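Local coordinates for protein L-lactate dehydrogenase (Trichomonas vaginalis, PDB 4UUL) that probably interconverts pyruvate and L-lactate with NADH as cofactor, as a lactate dehydrogenase of the malate dehydrogenase type 2 family, at residues B[7-12]-B[82-87]. The protein carries 1 engineered substitution. Residues are numbered along the deposited sequence; the frame is centred on the assembly and turned at random.
Sequences VLITGA and CAFLVA
The ring of F84 meets V7 at its edge: CG1 of V7 lies in the ring plane, 3.8 Å from CE1 of F84, and the carbonyl O of L8 approaches the same edge near CD1. The pairing illustrates how a Rossmann fold brings its first and fourth strands side by side at the centre of a parallel sheet, although some seventy residues separate them in sequence. I9 CG1 comes to the ring obliquely. V7 places CG1 there by standing anti to the backbone N (chi1 178°), while its CG2 rests against SG of C82. The side chains of V7, I9, C82 and F84 share one face of the sheet; helix 15-25 packs on I9 and F84 there, with L20 touching both.

Residues 7-10 and 82-85 run 10° from parallel, and their backbones alternate as donor and acceptor: L8 N to C82 O, F84 N to L8 O at 2.8 Å, then T10 N to F84 O. On the opposite face, CB of A83 sits 4.1 Å from CB of L8.

Beyond the strands, 7-12 turns into the predicted NAD(+) site through G11 and A12, consistent with the glycine-rich turn of this fold. Lacking a side chain, G11 lets A87 come close, its CB 3.5 Å from G11 N; positive phi also suits glycine. T10 ties the C-terminal side of 7-12 to the turn at 85-87. Its CG2 touches CD2 of L85, the residue centring an inverse gamma turn. Its OG1, between backbone N and carbonyl carbon, accepts a nearly straight hydrogen bond from A87 N (3.0 Å, 165°) and a weak, bent one from V86 N. A water lies 2.7 Å from T10 OG1 and donates a hydrogen bond to A87 O.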
loop_
_atom_site.group_PDB
_atom_site.type_symbol
_atom_site.label_atom_id
_atom_site.label_comp_id
_atom_site.label_asym_id
_atom_site.label_seq_id
_atom_site.Cartn_x
_atom_site.Cartn_y
_atom_site.Cartn_z
ATOM N N VAL B 7 5.607 11.455 12.045
ATOM C CA VAL B 7 4.806 10.260 12.240
ATOM C C VAL B 7 5.690 9.107 12.629
ATOM O O VAL B 7 6.591 8.740 11.898
ATOM C CB VAL B 7 4.085 9.900 10.901
ATOM C CG1 VAL B 7 3.279 8.626 11.079
ATOM C CG2 VAL B 7 3.242 11.062 10.399
ATOM N N LEU B 8 5.388 8.504 13.776
ATOM C CA LEU B 8 6.109 7.324 14.248
ATOM C C LEU B 8 5.363 6.047 13.838
ATOM O O LEU B 8 4.151 5.939 13.988
ATOM C CB LEU B 8 6.224 7.347 15.769
ATOM C CG LEU B 8 6.709 6.068 16.440
ATOM C CD1 LEU B 8 8.131 5.672 16.014
ATOM C CD2 LEU B 8 6.625 6.184 17.936
ATOM N N ILE B 9 6.116 5.063 13.354
ATOM C CA ILE B 9 5.653 3.694 13.173
ATOM C C ILE B 9 6.610 2.777 13.918
ATOM O O ILE B 9 7.798 2.795 13.650
ATOM C CB ILE B 9 5.603 3.277 11.677
ATOM C CG1 ILE B 9 4.725 4.253 10.878
ATOM C CG2 ILE B 9 5.126 1.847 11.552
ATOM C CD1 ILE B 9 4.887 4.072 9.361
ATOM N N THR B 10 6.101 2.051 14.924
ATOM C CA THR B 10 6.898 1.059 15.612
ATOM C C THR B 10 6.806 -0.270 14.905
ATOM O O THR B 10 5.905 -0.496 14.102
ATOM C CB THR B 10 6.489 0.905 17.104
ATOM O OG1 THR B 10 5.200 0.321 17.122
ATOM C CG2 THR B 10 6.551 2.234 17.793
ATOM N N GLY B 11 7.743 -1.186 15.163
ATOM C CA GLY B 11 7.760 -2.429 14.381
ATOM C C GLY B 11 7.893 -2.174 12.891
ATOM O O GLY B 11 7.346 -2.904 12.063
ATOM N N ALA B 12 8.613 -1.110 12.538
ATOM C CA ALA B 12 8.540 -0.581 11.183
ATOM C C ALA B 12 9.039 -1.515 10.113
ATOM O O ALA B 12 8.679 -1.323 8.970
ATOM C CB ALA B 12 9.213 0.774 11.094
ATOM N N CYS B 82 1.983 12.139 15.587
ATOM C CA CYS B 82 1.146 10.947 15.744
ATOM C C CYS B 82 2.005 9.665 15.734
ATOM O O CYS B 82 3.174 9.702 15.322
ATOM C CB CYS B 82 -0.031 10.882 14.755
ATOM S SG CYS B 82 0.457 10.589 13.053
ATOM N N ALA B 83 1.427 8.564 16.215
ATOM C CA ALA B 83 2.127 7.330 16.309
ATOM C C ALA B 83 1.211 6.182 16.012
ATOM O O ALA B 83 0.066 6.107 16.467
ATOM C CB ALA B 83 2.677 7.141 17.737
ATOM N N PHE B 84 1.754 5.230 15.250
ATOM C CA PHE B 84 1.132 3.938 14.975
ATOM C C PHE B 84 1.933 2.902 15.771
ATOM O O PHE B 84 3.051 2.528 15.379
ATOM C CB PHE B 84 1.179 3.636 13.487
ATOM C CG PHE B 84 0.340 4.561 12.651
ATOM C CD1 PHE B 84 0.833 5.785 12.205
ATOM C CD2 PHE B 84 -0.950 4.199 12.302
ATOM C CE1 PHE B 84 0.067 6.611 11.435
ATOM C CE2 PHE B 84 -1.712 5.066 11.495
ATOM C CZ PHE B 84 -1.182 6.257 11.072
ATOM N N LEU B 85 1.353 2.469 16.906
ATOM C CA LEU B 85 2.052 1.513 17.794
ATOM C C LEU B 85 1.676 0.114 17.324
ATOM O O LEU B 85 0.735 -0.531 17.834
ATOM C CB LEU B 85 1.703 1.757 19.251
ATOM C CG LEU B 85 2.113 3.090 19.805
ATOM C CD1 LEU B 85 1.852 3.134 21.277
ATOM C CD2 LEU B 85 3.527 3.550 19.500
ATOM N N VAL B 86 2.426 -0.360 16.338
ATOM C CA VAL B 86 2.185 -1.650 15.698
ATOM C C VAL B 86 2.884 -2.773 16.441
ATOM O O VAL B 86 2.339 -3.863 16.610
ATOM C CB VAL B 86 2.723 -1.617 14.245
ATOM C CG1 VAL B 86 2.655 -2.966 13.573
ATOM C CG2 VAL B 86 1.915 -0.565 13.473
ATOM N N ALA B 87 4.105 -2.511 16.909
ATOM C CA ALA B 87 4.918 -3.531 17.566
ATOM C C ALA B 87 4.251 -3.980 18.857
ATOM O O ALA B 87 3.766 -3.169 19.629
ATOM C CB ALA B 87 6.350 -2.990 17.878
HETATM O O HOH W 1 4.322 -0.432 19.552
#